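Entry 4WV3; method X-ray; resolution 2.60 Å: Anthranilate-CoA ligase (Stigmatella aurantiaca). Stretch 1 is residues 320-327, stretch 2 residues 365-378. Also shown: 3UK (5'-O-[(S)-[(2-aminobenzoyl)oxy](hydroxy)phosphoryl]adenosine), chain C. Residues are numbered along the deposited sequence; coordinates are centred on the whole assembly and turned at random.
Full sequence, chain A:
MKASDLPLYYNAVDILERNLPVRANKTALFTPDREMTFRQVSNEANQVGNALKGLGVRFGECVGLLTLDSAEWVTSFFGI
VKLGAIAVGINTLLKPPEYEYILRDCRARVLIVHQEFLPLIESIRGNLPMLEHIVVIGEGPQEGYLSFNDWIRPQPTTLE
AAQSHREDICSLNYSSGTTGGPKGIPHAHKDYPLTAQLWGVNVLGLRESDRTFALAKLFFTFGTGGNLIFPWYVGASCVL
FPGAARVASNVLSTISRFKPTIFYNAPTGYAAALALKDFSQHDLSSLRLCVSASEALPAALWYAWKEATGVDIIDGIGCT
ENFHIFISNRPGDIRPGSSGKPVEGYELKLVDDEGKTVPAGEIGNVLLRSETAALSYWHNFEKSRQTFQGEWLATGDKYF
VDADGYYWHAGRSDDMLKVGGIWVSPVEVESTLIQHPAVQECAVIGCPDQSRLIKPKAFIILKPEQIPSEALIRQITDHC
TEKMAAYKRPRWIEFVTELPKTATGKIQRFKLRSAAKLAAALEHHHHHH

Stretch 1, residues 320-327: TENFHIFI
Stretch 2 365-378: NVLLRSETAALSYW

Stretch 2 enters as a strand that begins earlier in the chain and runs through its first residues (phi/psi -108/133 at Leu368) before giving way to loop; stretch 1 packs against it as an irregular segment, with Phe323 at positive phi (81/-58). The CA register runs in opposite senses along the two sequences: Glu321 with Ala374 (CA to CA 5.5 Å), Asn322 with Ala373 (CA to CA 4.1 Å), Phe326 with Leu368 (CA to CA 7.9 Å).

Asn322 is the polar hub. Its t rotamer (chi2 48°) brings Asn322 OD1 to 2.6 Å from Ser370 OG and 2.6 Å from Thr372 OG1, and both hydroxyls donate to it. Asn322 ND2 turns back to donate to His324 O at 3.0 Å (N-H...O 140°), so both ends of the amide are satisfied. Ser370 OG (chi1 t) also accepts from Thr372 N at 2.7 Å (151°), bracing the loop that presents Thr372 in its p rotamer.

Glu321 is engaged at backbone and side chain. Glu321 O accepts from Ala374 N at 2.8 Å (155°), and Ala373 CA lies 3.3 Å from the same Glu321 O, with 141° at the hydrogen, as a CA-H...O contact. The side chain (m, p, chi3 -6°) brings Glu321 OE2 to Tyr377 OH, which donates at 2.8 Å; OE2 lies at the tyrosine ring's edge, near its plane.

The other end is apolar. Phe326 (chi1 50°, chi2 96°) receives Leu368 (t, p) over one face: Leu368 CD2 is 3.8 Å from the Phe326 ring centroid, 23° off the normal, a CH-pi contact. Val366 CG1 approaches Phe326 CE1 obliquely at 4.3 Å.

Before the hub, Thr320 (chi1 m) donates to the adenylate: Thr320 N reaches 3UK O05 at 3.2 Å (152°), Thr320 OG1 reaches 3UK O05 at 2.7 Å. The His324 ring carries 3UK C29 over one face, 3.7 Å from His324 CD2.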

# COMPACT_ATOMS: atom_id res chain seq x y z
N THR A 320 -0.85 7.18 -0.03
CA THR A 320 0.30 7.48 0.82
C THR A 320 0.24 8.92 1.33
O THR A 320 0.72 9.22 2.42
CB THR A 320 1.62 7.22 0.08
OG1 THR A 320 1.59 5.91 -0.50
CG2 THR A 320 2.81 7.31 1.03
N GLU A 321 -0.38 9.79 0.54
CA GLU A 321 -0.56 11.19 0.94
C GLU A 321 -1.45 11.31 2.17
O GLU A 321 -1.30 12.24 2.97
CB GLU A 321 -1.14 12.02 -0.21
CG GLU A 321 -0.19 12.24 -1.38
CD GLU A 321 -0.17 11.08 -2.36
OE1 GLU A 321 -0.80 10.04 -2.08
OE2 GLU A 321 0.48 11.20 -3.42
N ASN A 322 -2.37 10.37 2.33
CA ASN A 322 -3.27 10.35 3.48
C ASN A 322 -2.83 9.29 4.49
O ASN A 322 -3.46 9.11 5.53
CB ASN A 322 -4.71 10.07 3.03
CG ASN A 322 -5.72 10.28 4.14
OD1 ASN A 322 -5.70 11.31 4.82
ND2 ASN A 322 -6.60 9.31 4.34
N PHE A 323 -1.75 8.58 4.17
CA PHE A 323 -1.25 7.53 5.04
C PHE A 323 -2.04 6.23 4.84
O PHE A 323 -1.47 5.19 4.51
CB PHE A 323 -1.31 7.96 6.50
CG PHE A 323 -0.45 7.13 7.42
CD1 PHE A 323 0.92 7.33 7.47
CD2 PHE A 323 -1.02 6.16 8.22
CE1 PHE A 323 1.71 6.56 8.31
CE2 PHE A 323 -0.24 5.39 9.06
CZ PHE A 323 1.13 5.59 9.11
N HIS A 324 -3.35 6.30 5.05
CA HIS A 324 -4.21 5.13 4.90
C HIS A 324 -5.62 5.40 4.37
O HIS A 324 -5.90 6.47 3.83
CB HIS A 324 -4.27 4.38 6.23
CG HIS A 324 -4.25 2.89 6.08
ND1 HIS A 324 -5.40 2.12 6.07
CD2 HIS A 324 -3.22 2.02 5.92
CE1 HIS A 324 -5.07 0.85 5.91
NE2 HIS A 324 -3.76 0.76 5.82
N ILE A 325 -6.49 4.42 4.54
CA ILE A 325 -7.82 4.40 3.92
C ILE A 325 -8.74 5.54 4.35
O ILE A 325 -8.85 5.84 5.54
CB ILE A 325 -8.51 3.04 4.15
CG1 ILE A 325 -7.68 1.91 3.55
CG2 ILE A 325 -9.92 3.04 3.57
CD1 ILE A 325 -8.33 0.55 3.64
N PHE A 326 -9.40 6.17 3.38
CA PHE A 326 -10.33 7.26 3.65
C PHE A 326 -11.76 6.95 3.20
O PHE A 326 -12.71 7.62 3.60
CB PHE A 326 -9.84 8.58 3.05
CG PHE A 326 -9.44 8.48 1.60
CD1 PHE A 326 -10.33 8.82 0.60
CD2 PHE A 326 -8.17 8.06 1.24
CE1 PHE A 326 -9.97 8.73 -0.73
CE2 PHE A 326 -7.80 7.97 -0.08
CZ PHE A 326 -8.70 8.31 -1.07
N ILE A 327 -11.91 5.94 2.34
CA ILE A 327 -13.22 5.40 1.98
C ILE A 327 -13.16 3.88 2.07
O ILE A 327 -12.35 3.25 1.38
CB ILE A 327 -13.62 5.76 0.53
CG1 ILE A 327 -13.35 7.23 0.23
CG2 ILE A 327 -15.08 5.41 0.29
CD1 ILE A 327 -13.56 7.59 -1.23
N ASN A 365 -13.86 14.15 -9.92
CA ASN A 365 -12.55 14.02 -9.28
C ASN A 365 -12.68 13.97 -7.76
O ASN A 365 -13.49 14.69 -7.18
CB ASN A 365 -11.63 15.16 -9.71
CG ASN A 365 -11.45 15.23 -11.21
OD1 ASN A 365 -10.60 14.53 -11.78
ND2 ASN A 365 -12.24 16.08 -11.86
N VAL A 366 -11.87 13.13 -7.13
CA VAL A 366 -11.94 12.95 -5.68
C VAL A 366 -11.14 14.00 -4.92
O VAL A 366 -9.93 14.14 -5.10
CB VAL A 366 -11.44 11.56 -5.27
CG1 VAL A 366 -11.35 11.46 -3.75
CG2 VAL A 366 -12.36 10.49 -5.82
N LEU A 367 -11.83 14.74 -4.06
CA LEU A 367 -11.18 15.67 -3.14
C LEU A 367 -11.38 15.19 -1.70
O LEU A 367 -12.51 15.02 -1.24
CB LEU A 367 -11.71 17.09 -3.32
CG LEU A 367 -11.19 17.84 -4.54
CD1 LEU A 367 -11.82 19.22 -4.64
CD2 LEU A 367 -9.67 17.95 -4.48
N LEU A 368 -10.27 14.98 -1.00
CA LEU A 368 -10.31 14.44 0.35
C LEU A 368 -9.97 15.50 1.40
O LEU A 368 -8.99 16.23 1.26
CB LEU A 368 -9.35 13.26 0.48
CG LEU A 368 -9.07 12.73 1.89
CD1 LEU A 368 -10.35 12.21 2.53
CD2 LEU A 368 -7.99 11.66 1.85
N ARG A 369 -10.79 15.57 2.44
CA ARG A 369 -10.53 16.46 3.56
C ARG A 369 -10.11 15.63 4.77
O ARG A 369 -10.89 14.84 5.29
CB ARG A 369 -11.78 17.28 3.88
CG ARG A 369 -11.59 18.35 4.93
CD ARG A 369 -12.81 19.25 5.00
NE ARG A 369 -12.65 20.34 5.95
CZ ARG A 369 -13.50 21.36 6.06
NH1 ARG A 369 -14.56 21.43 5.27
NH2 ARG A 369 -13.28 22.31 6.96
N SER A 370 -8.87 15.82 5.21
CA SER A 370 -8.28 14.95 6.22
C SER A 370 -7.31 15.67 7.14
O SER A 370 -6.65 16.63 6.74
CB SER A 370 -7.57 13.78 5.55
OG SER A 370 -6.66 13.15 6.44
N GLU A 371 -7.22 15.20 8.38
CA GLU A 371 -6.22 15.71 9.32
C GLU A 371 -4.99 14.81 9.32
O GLU A 371 -4.02 15.06 10.03
CB GLU A 371 -6.80 15.82 10.73
CG GLU A 371 -7.78 16.95 10.91
CD GLU A 371 -8.21 17.14 12.35
OE1 GLU A 371 -8.24 16.14 13.10
OE2 GLU A 371 -8.50 18.29 12.74
N THR A 372 -5.04 13.75 8.52
CA THR A 372 -3.93 12.81 8.42
C THR A 372 -3.18 12.99 7.11
O THR A 372 -2.17 12.32 6.86
CB THR A 372 -4.42 11.35 8.53
OG1 THR A 372 -5.19 11.01 7.37
CG2 THR A 372 -5.27 11.17 9.77
N ALA A 373 -3.67 13.90 6.27
CA ALA A 373 -3.05 14.17 4.99
C ALA A 373 -1.75 14.94 5.16
O ALA A 373 -1.62 15.76 6.07
CB ALA A 373 -4.01 14.94 4.09
N ALA A 374 -0.78 14.68 4.29
CA ALA A 374 0.49 15.39 4.31
C ALA A 374 0.28 16.86 3.96
O ALA A 374 -0.73 17.22 3.35
CB ALA A 374 1.48 14.75 3.36
N LEU A 375 1.23 17.70 4.35
CA LEU A 375 1.12 19.13 4.11
C LEU A 375 1.62 19.48 2.71
O LEU A 375 1.09 20.38 2.05
CB LEU A 375 1.90 19.91 5.17
CG LEU A 375 1.18 21.11 5.79
CD1 LEU A 375 -0.29 20.80 5.99
CD2 LEU A 375 1.83 21.48 7.11
N SER A 376 2.64 18.76 2.26
CA SER A 376 3.18 18.91 0.92
C SER A 376 4.12 17.74 0.62
O SER A 376 4.43 16.96 1.51
CB SER A 376 3.95 20.23 0.78
OG SER A 376 5.10 20.25 1.61
N TYR A 377 4.55 17.63 -0.63
CA TYR A 377 5.54 16.62 -1.00
C TYR A 377 6.92 17.06 -0.55
O TYR A 377 7.12 18.21 -0.15
CB TYR A 377 5.55 16.38 -2.51
CG TYR A 377 4.32 15.68 -3.05
CD1 TYR A 377 4.07 14.35 -2.74
CD2 TYR A 377 3.43 16.35 -3.88
CE1 TYR A 377 2.95 13.71 -3.23
CE2 TYR A 377 2.31 15.71 -4.38
CZ TYR A 377 2.08 14.39 -4.05
OH TYR A 377 0.96 13.75 -4.54
N TRP A 378 7.88 16.15 -0.62
CA TRP A 378 9.27 16.48 -0.35
C TRP A 378 10.02 16.71 -1.66
O TRP A 378 10.12 15.81 -2.50
CB TRP A 378 9.95 15.38 0.47
CG TRP A 378 11.37 15.68 0.82
CD1 TRP A 378 12.49 15.05 0.36
CD2 TRP A 378 11.84 16.71 1.70
NE1 TRP A 378 13.61 15.61 0.90
CE2 TRP A 378 13.24 16.64 1.73
CE3 TRP A 378 11.20 17.69 2.48
CZ2 TRP A 378 14.02 17.50 2.50
CZ3 TRP A 378 11.98 18.55 3.24
CH2 TRP A 378 13.37 18.45 3.24
C10 3UK C . -5.41 3.57 -5.76
C15 3UK C . -7.35 2.24 -4.95
C17 3UK C . -9.45 1.62 -5.84
C21 3UK C . -6.01 4.95 -5.85
C26 3UK C . -2.91 2.73 -0.22
C28 3UK C . -4.60 1.64 1.11
O01 3UK C . -2.26 2.27 -2.50
C02 3UK C . -2.28 3.10 -1.62
O03 3UK C . -1.43 4.24 -1.69
P04 3UK C . -0.64 4.60 -3.02
O05 3UK C . 0.22 5.87 -2.77
O06 3UK C . -1.64 4.91 -4.24
C07 3UK C . -2.97 5.37 -3.97
C08 3UK C . -3.80 5.15 -5.21
O09 3UK C . -4.04 3.73 -5.38
N11 3UK C . -6.09 2.78 -4.79
C12 3UK C . -5.61 2.44 -3.56
N13 3UK C . -6.55 1.68 -2.93
C14 3UK C . -7.64 1.54 -3.77
N16 3UK C . -8.26 2.27 -5.96
N18 3UK C . -9.78 0.94 -4.75
C19 3UK C . -8.94 0.87 -3.71
N20 3UK C . -9.30 0.14 -2.54
O22 3UK C . -6.01 5.38 -7.20
C23 3UK C . -5.12 5.78 -5.06
O24 3UK C . -5.10 7.12 -5.59
O25 3UK C . 0.28 3.45 -3.39
C27 3UK C . -4.05 1.97 -0.15
C29 3UK C . -3.98 2.12 2.31
C30 3UK C . -2.85 2.89 2.24
C31 3UK C . -2.29 3.21 0.98
N32 3UK C . -1.08 4.03 0.91